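PDB 4V16: Svp1-like protein 2 from Kluyveromyces lactis, which probably binds phosphoinositides such as phosphatidylinositol 3,5-bisphosphate through a beta-propeller and so associates with membranes. Local coordinates for residues 20-25 with 229-234; 67-72 with 78-83; 107-112 with 116-121; 284-287 with 293-296. All coordinates share one frame; numbering follows the deposited sequence.

Contact 1 of 4, residues 20-25 with 229-234; sequences YEFNQD and DMRWSP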
loop_
_atom_site.group_PDB
_atom_site.type_symbol
_atom_site.label_atom_id
_atom_site.label_comp_id
_atom_site.label_asym_id
_atom_site.label_seq_id
_atom_site.Cartn_x
_atom_site.Cartn_y
_atom_site.Cartn_z
ATOM N N TYR A 20 -5.520 8.689 -2.444
ATOM C CA TYR A 20 -5.295 7.841 -3.605
ATOM C C TYR A 20 -4.739 6.497 -3.157
ATOM O O TYR A 20 -4.053 6.413 -2.139
ATOM C CB TYR A 20 -4.339 8.514 -4.594
ATOM C CG TYR A 20 -2.929 8.680 -4.073
ATOM C CD1 TYR A 20 -2.659 9.519 -2.999
ATOM C CD2 TYR A 20 -1.866 8.008 -4.661
ATOM C CE1 TYR A 20 -1.375 9.676 -2.520
ATOM C CE2 TYR A 20 -0.575 8.160 -4.189
ATOM C CZ TYR A 20 -0.335 8.997 -3.117
ATOM O OH TYR A 20 0.944 9.157 -2.638
ATOM N N GLU A 21 -5.040 5.447 -3.913
ATOM C CA GLU A 21 -4.563 4.110 -3.581
ATOM C C GLU A 21 -4.745 3.159 -4.760
ATOM O O GLU A 21 -5.645 3.342 -5.580
ATOM C CB GLU A 21 -5.302 3.576 -2.348
ATOM C CG GLU A 21 -4.772 2.255 -1.813
ATOM C CD GLU A 21 -3.312 2.328 -1.403
ATOM O OE1 GLU A 21 -3.038 2.700 -0.240
ATOM O OE2 GLU A 21 -2.441 2.012 -2.244
ATOM N N PHE A 22 -3.882 2.152 -4.850
ATOM C CA PHE A 22 -4.009 1.127 -5.878
ATOM C C PHE A 22 -4.905 -0.009 -5.396
ATOM O O PHE A 22 -5.197 -0.117 -4.207
ATOM C CB PHE A 22 -2.638 0.564 -6.267
ATOM C CG PHE A 22 -1.685 1.592 -6.803
ATOM C CD1 PHE A 22 -1.889 2.165 -8.046
ATOM C CD2 PHE A 22 -0.576 1.973 -6.068
ATOM C CE1 PHE A 22 -1.009 3.107 -8.541
ATOM C CE2 PHE A 22 0.308 2.914 -6.559
ATOM C CZ PHE A 22 0.091 3.481 -7.796
ATOM N N ASN A 23 -5.338 -0.857 -6.322
ATOM C CA ASN A 23 -6.024 -2.086 -5.952
ATOM C C ASN A 23 -4.990 -3.170 -5.666
ATOM O O ASN A 23 -3.786 -2.919 -5.735
ATOM C CB ASN A 23 -6.995 -2.527 -7.049
ATOM C CG ASN A 23 -6.327 -2.682 -8.397
ATOM O OD1 ASN A 23 -5.254 -2.132 -8.641
ATOM N ND2 ASN A 23 -6.971 -3.426 -9.288
ATOM N N GLN A 24 -5.459 -4.371 -5.350
ATOM C CA GLN A 24 -4.588 -5.420 -4.828
ATOM C C GLN A 24 -3.516 -5.855 -5.830
ATOM O O GLN A 24 -2.383 -6.142 -5.441
ATOM C CB GLN A 24 -5.426 -6.627 -4.396
ATOM C CG GLN A 24 -6.260 -6.389 -3.134
ATOM C CD GLN A 24 -7.359 -5.353 -3.329
ATOM O OE1 GLN A 24 -7.839 -5.144 -4.445
ATOM N NE2 GLN A 24 -7.756 -4.693 -2.244
ATOM N N ASP A 25 -3.870 -5.901 -7.113
ATOM C CA ASP A 25 -2.918 -6.279 -8.161
ATOM C C ASP A 25 -2.265 -5.045 -8.789
ATOM O O ASP A 25 -1.354 -5.168 -9.609
ATOM C CB ASP A 25 -3.609 -7.114 -9.244
ATOM C CG ASP A 25 -4.531 -6.289 -10.126
ATOM O OD1 ASP A 25 -5.089 -5.280 -9.640
ATOM O OD2 ASP A 25 -4.699 -6.652 -11.310
ATOM N N ASP A 229 7.547 4.625 0.313
ATOM C CA ASP A 229 6.757 3.466 -0.089
ATOM C C ASP A 229 7.612 2.263 -0.484
ATOM O O ASP A 229 8.757 2.408 -0.915
ATOM C CB ASP A 229 5.835 3.835 -1.255
ATOM C CG ASP A 229 4.725 2.819 -1.468
ATOM O OD1 ASP A 229 4.264 2.219 -0.474
ATOM O OD2 ASP A 229 4.311 2.624 -2.629
ATOM N N MET A 230 7.030 1.077 -0.318
ATOM C CA MET A 230 7.612 -0.179 -0.780
ATOM C C MET A 230 6.588 -0.929 -1.619
ATOM O O MET A 230 5.385 -0.718 -1.474
ATOM C CB MET A 230 8.040 -1.058 0.392
ATOM C CG MET A 230 9.197 -0.532 1.207
ATOM S SD MET A 230 9.474 -1.585 2.642
ATOM C CE MET A 230 11.115 -1.060 3.117
ATOM N N ARG A 231 7.061 -1.817 -2.486
ATOM C CA ARG A 231 6.154 -2.651 -3.263
ATOM C C ARG A 231 6.878 -3.827 -3.908
ATOM O O ARG A 231 7.897 -3.653 -4.576
ATOM C CB ARG A 231 5.457 -1.815 -4.336
ATOM C CG ARG A 231 4.084 -2.327 -4.711
ATOM C CD ARG A 231 3.064 -2.105 -3.592
ATOM N NE ARG A 231 2.513 -0.752 -3.598
ATOM C CZ ARG A 231 1.636 -0.296 -2.707
ATOM N NH1 ARG A 231 1.208 -1.079 -1.726
ATOM N NH2 ARG A 231 1.189 0.948 -2.794
ATOM N N TRP A 232 6.339 -5.025 -3.699
ATOM C CA TRP A 232 6.889 -6.239 -4.291
ATOM C C TRP A 232 6.523 -6.352 -5.766
ATOM O O TRP A 232 5.437 -5.943 -6.180
ATOM C CB TRP A 232 6.378 -7.477 -3.552
ATOM C CG TRP A 232 6.859 -7.602 -2.141
ATOM C CD1 TRP A 232 6.328 -7.001 -1.037
ATOM C CD2 TRP A 232 7.958 -8.393 -1.678
ATOM N NE1 TRP A 232 7.033 -7.364 0.085
ATOM C CE2 TRP A 232 8.040 -8.219 -0.282
ATOM C CE3 TRP A 232 8.885 -9.229 -2.308
ATOM C CZ2 TRP A 232 9.009 -8.849 0.493
ATOM C CZ3 TRP A 232 9.847 -9.852 -1.538
ATOM C CH2 TRP A 232 9.902 -9.660 -0.152
ATOM N N SER A 233 7.427 -6.923 -6.554
ATOM C CA SER A 233 7.128 -7.209 -7.950
ATOM C C SER A 233 6.064 -8.303 -8.002
ATOM O O SER A 233 5.859 -9.014 -7.017
ATOM C CB SER A 233 8.391 -7.628 -8.705
ATOM O OG SER A 233 9.009 -8.743 -8.086
ATOM N N PRO A 234 5.372 -8.436 -9.144
ATOM C CA PRO A 234 4.281 -9.412 -9.259
ATOM C C PRO A 234 4.699 -10.845 -8.922
ATOM O O PRO A 234 3.897 -11.591 -8.358
ATOM C CB PRO A 234 3.868 -9.298 -10.729
ATOM C CG PRO A 234 4.258 -7.915 -11.121
ATOM C CD PRO A 234 5.520 -7.633 -10.371
#
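The phenyl ring of Phe22 receives the guanidinium of Arg231 at its edge: NH2 of Arg231 lies in the ring plane, 3.9 Å from Phe22 CD2, and the two planes stand 86° apart, which rules out a face-on cation-pi stack. On one face of the guanidinium sits Asp229, whose OD1 is 4.1 Å above the plane and displaced toward its rim. Glu21 approaches obliquely. Its OE2 is 3.8 Å from Arg231 NH2, a long salt bridge with carboxylate and guanidinium planes 82° apart. Asp229 OD2 pairs with the same NH2 of Arg231 at 3.5 Å, by charge alone, because no N-H is aimed at it. A bend in the Glu21 chain (chi2 59°) folds OE2 back onto the backbone, where it accepts a hydrogen bond from Phe22 N at 3.0 Å, on the anti side of OE2. Stronger polar partners come from strand 285-288: Lys285 NZ bridges to Glu21 OE1, and Arg231 NE bonds to Ile286 O. Strands 19-22 and 227-232 each open a four-stranded propeller blade near the centre of the chain, and strand 285-288, opening a third blade, is bonded to both.

Contact 2 of 4, residues 67-72 with 78-83; sequences YIAFVS and LHIWDD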
loop_
_atom_site.group_PDB
_atom_site.type_symbol
_atom_site.label_atom_id
_atom_site.label_comp_id
_atom_site.label_asym_id
_atom_site.label_seq_id
_atom_site.Cartn_x
_atom_site.Cartn_y
_atom_site.Cartn_z
ATOM N N TYR A 67 -17.250 -2.960 -6.405
ATOM C CA TYR A 67 -17.348 -2.697 -4.972
ATOM C C TYR A 67 -16.301 -1.691 -4.504
ATOM O O TYR A 67 -15.103 -1.975 -4.495
ATOM C CB TYR A 67 -17.219 -4.007 -4.196
ATOM C CG TYR A 67 -18.372 -4.956 -4.443
ATOM C CD1 TYR A 67 -19.687 -4.518 -4.347
ATOM C CD2 TYR A 67 -18.148 -6.283 -4.789
ATOM C CE1 TYR A 67 -20.745 -5.374 -4.575
ATOM C CE2 TYR A 67 -19.203 -7.148 -5.022
ATOM C CZ TYR A 67 -20.502 -6.686 -4.913
ATOM O OH TYR A 67 -21.561 -7.534 -5.141
ATOM N N ILE A 68 -16.781 -0.515 -4.111
ATOM C CA ILE A 68 -15.930 0.585 -3.677
ATOM C C ILE A 68 -16.249 0.948 -2.231
ATOM O O ILE A 68 -17.412 0.946 -1.827
ATOM C CB ILE A 68 -16.121 1.822 -4.578
ATOM C CG1 ILE A 68 -15.776 1.475 -6.028
ATOM C CG2 ILE A 68 -15.260 2.987 -4.089
ATOM C CD1 ILE A 68 -16.209 2.521 -7.029
ATOM N N ALA A 69 -15.212 1.254 -1.456
ATOM C CA ALA A 69 -15.379 1.674 -0.069
ATOM C C ALA A 69 -14.699 3.015 0.158
ATOM O O ALA A 69 -13.511 3.168 -0.132
ATOM C CB ALA A 69 -14.812 0.631 0.879
ATOM N N PHE A 70 -15.454 3.983 0.670
ATOM C CA PHE A 70 -14.896 5.286 1.010
ATOM C C PHE A 70 -15.391 5.743 2.378
ATOM O O PHE A 70 -16.451 5.321 2.841
ATOM C CB PHE A 70 -15.244 6.326 -0.062
ATOM C CG PHE A 70 -16.712 6.635 -0.168
ATOM C CD1 PHE A 70 -17.286 7.622 0.617
ATOM C CD2 PHE A 70 -17.514 5.953 -1.069
ATOM C CE1 PHE A 70 -18.637 7.914 0.517
ATOM C CE2 PHE A 70 -18.865 6.240 -1.175
ATOM C CZ PHE A 70 -19.427 7.222 -0.381
ATOM N N VAL A 71 -14.600 6.599 3.018
ATOM C CA VAL A 71 -14.935 7.146 4.327
ATOM C C VAL A 71 -15.423 8.583 4.188
ATOM O O VAL A 71 -14.773 9.405 3.542
ATOM C CB VAL A 71 -13.725 7.115 5.278
ATOM C CG1 VAL A 71 -14.117 7.616 6.660
ATOM C CG2 VAL A 71 -13.150 5.707 5.364
ATOM N N SER A 72 -16.568 8.883 4.795
ATOM C CA SER A 72 -17.095 10.242 4.794
ATOM C C SER A 72 -16.400 11.066 5.871
ATOM O O SER A 72 -16.571 10.813 7.064
ATOM C CB SER A 72 -18.607 10.243 5.019
ATOM O OG SER A 72 -19.130 11.558 4.938
ATOM N N LEU A 78 -18.261 4.895 7.142
ATOM C CA LEU A 78 -17.633 4.063 6.123
ATOM C C LEU A 78 -18.694 3.508 5.178
ATOM O O LEU A 78 -19.454 2.611 5.547
ATOM C CB LEU A 78 -16.845 2.918 6.764
ATOM C CG LEU A 78 -16.269 1.874 5.801
ATOM C CD1 LEU A 78 -15.299 2.516 4.820
ATOM C CD2 LEU A 78 -15.591 0.751 6.568
ATOM N N HIS A 79 -18.743 4.045 3.964
ATOM C CA HIS A 79 -19.699 3.591 2.959
ATOM C C HIS A 79 -19.145 2.425 2.149
ATOM O O HIS A 79 -17.939 2.334 1.929
ATOM C CB HIS A 79 -20.066 4.733 2.008
ATOM C CG HIS A 79 -20.673 5.919 2.688
ATOM N ND1 HIS A 79 -22.022 6.200 2.631
ATOM C CD2 HIS A 79 -20.115 6.902 3.433
ATOM C CE1 HIS A 79 -22.268 7.302 3.315
ATOM N NE2 HIS A 79 -21.128 7.749 3.812
ATOM N N ILE A 80 -20.036 1.537 1.718
ATOM C CA ILE A 80 -19.710 0.535 0.711
ATOM C C ILE A 80 -20.559 0.829 -0.521
ATOM O O ILE A 80 -21.750 0.519 -0.562
ATOM C CB ILE A 80 -19.961 -0.904 1.203
ATOM C CG1 ILE A 80 -19.182 -1.182 2.492
ATOM C CG2 ILE A 80 -19.572 -1.909 0.127
ATOM C CD1 ILE A 80 -17.675 -1.092 2.347
ATOM N N TRP A 81 -19.927 1.436 -1.519
ATOM C CA TRP A 81 -20.617 1.944 -2.698
ATOM C C TRP A 81 -20.667 0.900 -3.814
ATOM O O TRP A 81 -19.664 0.256 -4.120
ATOM C CB TRP A 81 -19.917 3.219 -3.180
ATOM C CG TRP A 81 -20.509 3.871 -4.398
ATOM C CD1 TRP A 81 -20.081 3.743 -5.689
ATOM C CD2 TRP A 81 -21.618 4.776 -4.432
ATOM N NE1 TRP A 81 -20.861 4.506 -6.525
ATOM C CE2 TRP A 81 -21.812 5.149 -5.778
ATOM C CE3 TRP A 81 -22.470 5.303 -3.457
ATOM C CZ2 TRP A 81 -22.823 6.024 -6.172
ATOM C CZ3 TRP A 81 -23.474 6.171 -3.850
ATOM C CH2 TRP A 81 -23.641 6.523 -5.196
ATOM N N ASP A 82 -21.847 0.730 -4.402
ATOM C CA ASP A 82 -22.018 -0.156 -5.547
ATOM C C ASP A 82 -21.868 0.662 -6.826
ATOM O O ASP A 82 -22.607 1.620 -7.053
ATOM C CB ASP A 82 -23.380 -0.850 -5.495
ATOM C CG ASP A 82 -23.497 -1.994 -6.489
ATOM O OD1 ASP A 82 -22.981 -1.865 -7.617
ATOM O OD2 ASP A 82 -24.104 -3.027 -6.138
ATOM N N ASP A 83 -20.914 0.267 -7.660
ATOM C CA ASP A 83 -20.506 1.074 -8.804
ATOM C C ASP A 83 -21.477 0.984 -9.985
ATOM O O ASP A 83 -21.483 1.862 -10.850
ATOM C CB ASP A 83 -19.102 0.652 -9.252
ATOM C CG ASP A 83 -18.482 1.623 -10.233
ATOM O OD1 ASP A 83 -18.910 2.797 -10.264
ATOM O OD2 ASP A 83 -17.557 1.214 -10.967
#
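The first torsions of Phe70 and His79 turn their rings onto each other: CG of Phe70 sits between its backbone N and carbonyl carbon (chi1 66°), while CG of His79 lies opposite its own carbonyl carbon (chi1 -59°). The two residues face each other in an antiparallel beta hairpin, the second and third strands of a four-stranded propeller blade. Their rings are nearly parallel, with planes 11° apart, but they are offset until little of either ring lies over the other, the centroids being 4.7 Å apart. What lies over one face of the Phe70 ring is instead His79 CB, a CH-pi contact 3.7 Å from the ring centroid. Trp81 adds its CB at the edge of the same ring, 3.8 Å from Phe70 CE2.

The backbone evidence for the register is two hydrogen-bonded pairs, Ile68 with Trp81 and Phe70 with His79, each making two N-H to O=C bonds; the one from Ile68 N to Trp81 O, at 3.0 Å, is close to straight and lies in the carbonyl plane. Beside Trp81, Ile68 CD1 reaches on to Asp83, 4.0 Å from its CG. On the other face, the part formed by Ala69, Val71, Leu78 and Ile80 is aliphatic: Ala69 CB meets Ile80 CD1 at 3.6 Å, and Val71 CG2 meets Leu78 CD1 at 3.9 Å. This part is turned to the next blade, packing on strands 98-103 and 107-112. The imidazole of His79 is placed at two points. ND1 makes a weak hydrogen bond to Asp88 on strand 87-93, and at the ring's edge NE2 of His79 lies 3.7 Å from Ser72 CB.

Contact 3 of 4, residues 107-112 with 116-121; sequences FIVVSQ and ISIFKF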
loop_
_atom_site.group_PDB
_atom_site.type_symbol
_atom_site.label_atom_id
_atom_site.label_comp_id
_atom_site.label_asym_id
_atom_site.label_seq_id
_atom_site.Cartn_x
_atom_site.Cartn_y
_atom_site.Cartn_z
ATOM N N PHE A 107 -13.365 -9.913 4.185
ATOM C CA PHE A 107 -13.231 -8.997 5.316
ATOM C C PHE A 107 -13.073 -7.529 4.924
ATOM O O PHE A 107 -12.580 -7.207 3.842
ATOM C CB PHE A 107 -12.026 -9.406 6.167
ATOM C CG PHE A 107 -12.048 -10.841 6.601
ATOM C CD1 PHE A 107 -12.961 -11.277 7.542
ATOM C CD2 PHE A 107 -11.147 -11.753 6.076
ATOM C CE1 PHE A 107 -12.983 -12.594 7.948
ATOM C CE2 PHE A 107 -11.162 -13.073 6.479
ATOM C CZ PHE A 107 -12.082 -13.495 7.416
ATOM N N ILE A 108 -13.505 -6.652 5.827
ATOM C CA ILE A 108 -13.165 -5.235 5.782
ATOM C C ILE A 108 -12.298 -4.921 6.996
ATOM O O ILE A 108 -12.782 -4.946 8.128
ATOM C CB ILE A 108 -14.411 -4.324 5.793
ATOM C CG1 ILE A 108 -15.254 -4.556 4.538
ATOM C CG2 ILE A 108 -13.996 -2.852 5.886
ATOM C CD1 ILE A 108 -16.579 -3.816 4.538
ATOM N N VAL A 109 -11.022 -4.632 6.757
ATOM C CA VAL A 109 -10.102 -4.282 7.830
ATOM C C VAL A 109 -9.933 -2.770 7.866
ATOM O O VAL A 109 -9.483 -2.168 6.891
ATOM C CB VAL A 109 -8.732 -4.958 7.653
ATOM C CG1 VAL A 109 -7.833 -4.670 8.851
ATOM C CG2 VAL A 109 -8.905 -6.458 7.475
ATOM N N VAL A 110 -10.308 -2.166 8.991
ATOM C CA VAL A 110 -10.236 -0.718 9.154
ATOM C C VAL A 110 -9.319 -0.358 10.312
ATOM O O VAL A 110 -9.415 -0.934 11.397
ATOM C CB VAL A 110 -11.624 -0.103 9.410
ATOM C CG1 VAL A 110 -11.571 1.408 9.240
ATOM C CG2 VAL A 110 -12.657 -0.704 8.470
ATOM N N SER A 111 -8.431 0.599 10.071
ATOM C CA SER A 111 -7.530 1.099 11.100
ATOM C C SER A 111 -7.988 2.483 11.557
ATOM O O SER A 111 -7.620 3.494 10.958
ATOM C CB SER A 111 -6.096 1.153 10.570
ATOM O OG SER A 111 -5.196 1.572 11.575
ATOM N N GLN A 112 -8.803 2.517 12.611
ATOM C CA GLN A 112 -9.327 3.773 13.143
ATOM C C GLN A 112 -8.699 4.109 14.493
ATOM O O GLN A 112 -8.959 3.447 15.499
ATOM C CB GLN A 112 -10.854 3.717 13.270
ATOM C CG GLN A 112 -11.408 2.438 13.885
ATOM C CD GLN A 112 -12.912 2.498 14.087
ATOM O OE1 GLN A 112 -13.530 3.551 13.929
ATOM N NE2 GLN A 112 -13.508 1.363 14.437
ATOM N N ILE A 116 -7.481 -1.575 15.373
ATOM C CA ILE A 116 -7.816 -2.233 14.113
ATOM C C ILE A 116 -9.154 -2.959 14.241
ATOM O O ILE A 116 -9.299 -3.853 15.077
ATOM C CB ILE A 116 -6.732 -3.248 13.687
ATOM C CG1 ILE A 116 -5.397 -2.539 13.449
ATOM C CG2 ILE A 116 -7.164 -3.999 12.422
ATOM C CD1 ILE A 116 -4.227 -3.481 13.222
ATOM N N SER A 117 -10.120 -2.577 13.409
ATOM C CA SER A 117 -11.436 -3.213 13.399
ATOM C C SER A 117 -11.587 -4.114 12.179
ATOM O O SER A 117 -11.080 -3.800 11.102
ATOM C CB SER A 117 -12.545 -2.160 13.409
ATOM O OG SER A 117 -12.406 -1.287 14.515
ATOM N N ILE A 118 -12.294 -5.228 12.354
ATOM C CA ILE A 118 -12.483 -6.204 11.287
ATOM C C ILE A 118 -13.964 -6.540 11.112
ATOM O O ILE A 118 -14.553 -7.242 11.938
ATOM C CB ILE A 118 -11.689 -7.497 11.569
ATOM C CG1 ILE A 118 -10.197 -7.175 11.716
ATOM C CG2 ILE A 118 -11.912 -8.520 10.453
ATOM C CD1 ILE A 118 -9.338 -8.357 12.136
ATOM N N PHE A 119 -14.553 -6.034 10.032
ATOM C CA PHE A 119 -15.950 -6.307 9.704
ATOM C C PHE A 119 -16.047 -7.385 8.626
ATOM O O PHE A 119 -15.059 -7.706 7.969
ATOM C CB PHE A 119 -16.657 -5.037 9.225
ATOM C CG PHE A 119 -16.531 -3.875 10.169
ATOM C CD1 PHE A 119 -15.398 -3.076 10.160
ATOM C CD2 PHE A 119 -17.550 -3.572 11.057
ATOM C CE1 PHE A 119 -15.280 -2.003 11.025
ATOM C CE2 PHE A 119 -17.438 -2.499 11.923
ATOM C CZ PHE A 119 -16.301 -1.715 11.908
ATOM N N LYS A 120 -17.246 -7.933 8.451
ATOM C CA LYS A 120 -17.509 -8.910 7.399
ATOM C C LYS A 120 -17.828 -8.200 6.088
ATOM O O LYS A 120 -18.502 -7.168 6.086
ATOM C CB LYS A 120 -18.670 -9.826 7.799
ATOM C CG LYS A 120 -19.083 -10.837 6.735
ATOM C CD LYS A 120 -20.396 -11.506 7.096
ATOM C CE LYS A 120 -20.828 -12.500 6.029
ATOM N NZ LYS A 120 -22.142 -13.132 6.342
ATOM N N PHE A 121 -17.346 -8.751 4.977
ATOM C CA PHE A 121 -17.700 -8.228 3.663
ATOM C C PHE A 121 -18.917 -8.975 3.132
ATOM O O PHE A 121 -18.803 -10.076 2.589
ATOM C CB PHE A 121 -16.533 -8.340 2.684
ATOM C CG PHE A 121 -16.730 -7.538 1.434
ATOM C CD1 PHE A 121 -16.349 -6.208 1.387
ATOM C CD2 PHE A 121 -17.317 -8.102 0.314
ATOM C CE1 PHE A 121 -16.535 -5.460 0.244
ATOM C CE2 PHE A 121 -17.506 -7.358 -0.835
ATOM C CZ PHE A 121 -17.117 -6.035 -0.868
#
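Strand 107-112 and segment 116-121 form a buried, tightly connected antiparallel hairpin, in which Ile108 pairs with Phe119 and Val110 with Ser117 through backbone hydrogen bonds. The N-to-C directions of the strands differ by 159°, and all four bonds are well formed: Ile108 N to Phe119 O, for example, measures 2.8 Å, although this donor stands above the carbonyl plane. On one face of the sheet Val110 CG2 touches the Phe119 ring obliquely, 3.9 Å from CE1. Past the end of the strand, Phe121 turns back so that its ring edge meets Ile108, with CD1 of Phe121 3.7 Å from CG1 of Ile108; the two side chains cross at about a right angle.

These are the second and third strands of one beta-propeller blade, so both faces look onto neighbouring blades. The face of Val109 and Ile116, whose CG1 and CG2 respectively lie 3.7 Å apart, packs on strand 138-141; Ile108 and Val110 instead lean on strand 77-82.

Near the turn, Gln112 starts between its backbone N and carbonyl carbon (chi1 45°) and then runs extended, which carries NE2 to Ser117 OG at 2.9 Å. The bond is fairly straight, 162° at the hydrogen, and the hydroxyl lies in the amide plane. A leucine in place of Gln112 would probably deprive Ser117 OG of this donor and the Asp95 backbone N of its acceptor, OE1. Ser117 OG is hydrogen-bonded to Asp131 as well.

Contact 4 of 4, residues 284-287 with 293-296; sequences CKIA and GLVI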
loop_
_atom_site.group_PDB
_atom_site.type_symbol
_atom_site.label_atom_id
_atom_site.label_comp_id
_atom_site.label_asym_id
_atom_site.label_seq_id
_atom_site.Cartn_x
_atom_site.Cartn_y
_atom_site.Cartn_z
ATOM N N CYS A 284 4.382 9.656 -2.467
ATOM C CA CYS A 284 4.088 8.952 -3.709
ATOM C C CYS A 284 3.740 7.500 -3.409
ATOM O O CYS A 284 3.799 7.067 -2.257
ATOM C CB CYS A 284 5.275 9.032 -4.676
ATOM S SG CYS A 284 6.725 8.057 -4.194
ATOM N N LYS A 285 3.363 6.755 -4.444
ATOM C CA LYS A 285 3.097 5.328 -4.296
ATOM C C LYS A 285 3.554 4.560 -5.530
ATOM O O LYS A 285 3.367 5.004 -6.665
ATOM C CB LYS A 285 1.610 5.083 -4.028
ATOM C CG LYS A 285 1.158 5.602 -2.672
ATOM C CD LYS A 285 -0.260 5.181 -2.331
ATOM C CE LYS A 285 -0.653 5.676 -0.945
ATOM N NZ LYS A 285 -2.025 5.257 -0.545
ATOM N N ILE A 286 4.165 3.405 -5.284
ATOM C CA ILE A 286 4.740 2.581 -6.337
ATOM C C ILE A 286 3.731 1.542 -6.820
ATOM O O ILE A 286 2.917 1.049 -6.040
ATOM C CB ILE A 286 6.011 1.849 -5.853
ATOM C CG1 ILE A 286 6.964 2.807 -5.132
ATOM C CG2 ILE A 286 6.723 1.192 -7.026
ATOM C CD1 ILE A 286 7.977 2.098 -4.265
ATOM N N ALA A 287 3.793 1.213 -8.107
ATOM C CA ALA A 287 2.971 0.149 -8.669
ATOM C C ALA A 287 3.714 -0.577 -9.780
ATOM O O ALA A 287 4.168 0.040 -10.743
ATOM C CB ALA A 287 1.664 0.707 -9.194
ATOM N N GLY A 293 8.274 -3.545 -15.075
ATOM C CA GLY A 293 7.726 -2.208 -15.229
ATOM C C GLY A 293 7.102 -1.676 -13.952
ATOM O O GLY A 293 6.340 -2.380 -13.289
ATOM N N LEU A 294 7.432 -0.431 -13.614
ATOM C CA LEU A 294 6.871 0.239 -12.444
ATOM C C LEU A 294 6.148 1.515 -12.838
ATOM O O LEU A 294 6.399 2.081 -13.905
ATOM C CB LEU A 294 7.960 0.590 -11.427
ATOM C CG LEU A 294 8.671 -0.545 -10.692
ATOM C CD1 LEU A 294 9.730 -1.186 -11.575
ATOM C CD2 LEU A 294 9.292 -0.018 -9.409
ATOM N N VAL A 295 5.258 1.969 -11.961
ATOM C CA VAL A 295 4.634 3.274 -12.102
ATOM C C VAL A 295 4.646 3.998 -10.757
ATOM O O VAL A 295 4.163 3.468 -9.755
ATOM C CB VAL A 295 3.187 3.168 -12.623
ATOM C CG1 VAL A 295 2.510 4.535 -12.622
ATOM C CG2 VAL A 295 3.171 2.582 -14.024
ATOM N N ILE A 296 5.207 5.205 -10.746
ATOM C CA ILE A 296 5.195 6.059 -9.562
ATOM C C ILE A 296 4.129 7.134 -9.729
ATOM O O ILE A 296 4.201 7.940 -10.656
ATOM C CB ILE A 296 6.559 6.738 -9.320
ATOM C CG1 ILE A 296 7.690 5.707 -9.291
ATOM C CG2 ILE A 296 6.536 7.536 -8.020
ATOM C CD1 ILE A 296 7.562 4.664 -8.199
#
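Backbone pairing between Ala287 and Val295 sets the register of this antiparallel hairpin, the first two strands of the last propeller blade. Ala287 N donates to Val295 O at 2.8 Å, with the donor tilted from the carbonyl plane, and Val295 N returns a bond to Ala287 O. Longer CA-H...O contacts flank the pair, such as Ile296 CA to Lys285 O at 3.6 Å.

Apolar side-chain packing makes up the rest. Ile286 and Ile296 run alongside each other in the same direction, in a non-hydrogen-bonded pair. With CG1 of Ile296 opposite its carbonyl carbon (chi1 -53°), a bend at chi2 (-61°) turns CD1 across the hairpin to 3.6 Å from Ile286 CG1. CG2 of Ile296 lies 3.9 Å from Cys284 SG, so the two branches of Ile296 touch two residues. Leu294 continues the row, CD2 meeting Ile286 CG2 at 3.7 Å. Replacing Ile296 with alanine would probably open a gap beside both Ile286 and Cys284, leaving those side chains less firmly packed.

The charged side chain is directed outside the hairpin: Lys285 points away from strand 293-298 and meets Tyr20 by a cation-pi contact and a hydrogen bond to its backbone O.

The Cys284, Ile286 and Leu294 side chains pack on strand 238-243 of the preceding blade, consistent with a hydrophobic interface between blades, while Ala287 and Lys285 touch Phe22 of strand 19-22 and the Lys285 charge is met by Glu21.

Along the chain, contacts 2 and 3 come in series and are both nested within the long loop closed by contact 1; contact 4 follows. Contacts 2, 3 and 4 are each hairpins within single blades, whereas contact 1 joins two blades near the centre of the chain. Contacts 1 and 4 have centres about 8 Å apart and touch, with Asp229 OD2 reaching Ile286 N at 2.8 Å. Contacts 2 and 3, in successive blades with centres about 13 Å apart, meet through Ile80 CD1 and Ile108 CD1 at 3.7 Å. Contacts 3 and 4 lie about 26 Å apart between centres, on opposite sides of the chain's centre. Apolar packing thus joins neighbouring blades, with charged contacts near the propeller's middle.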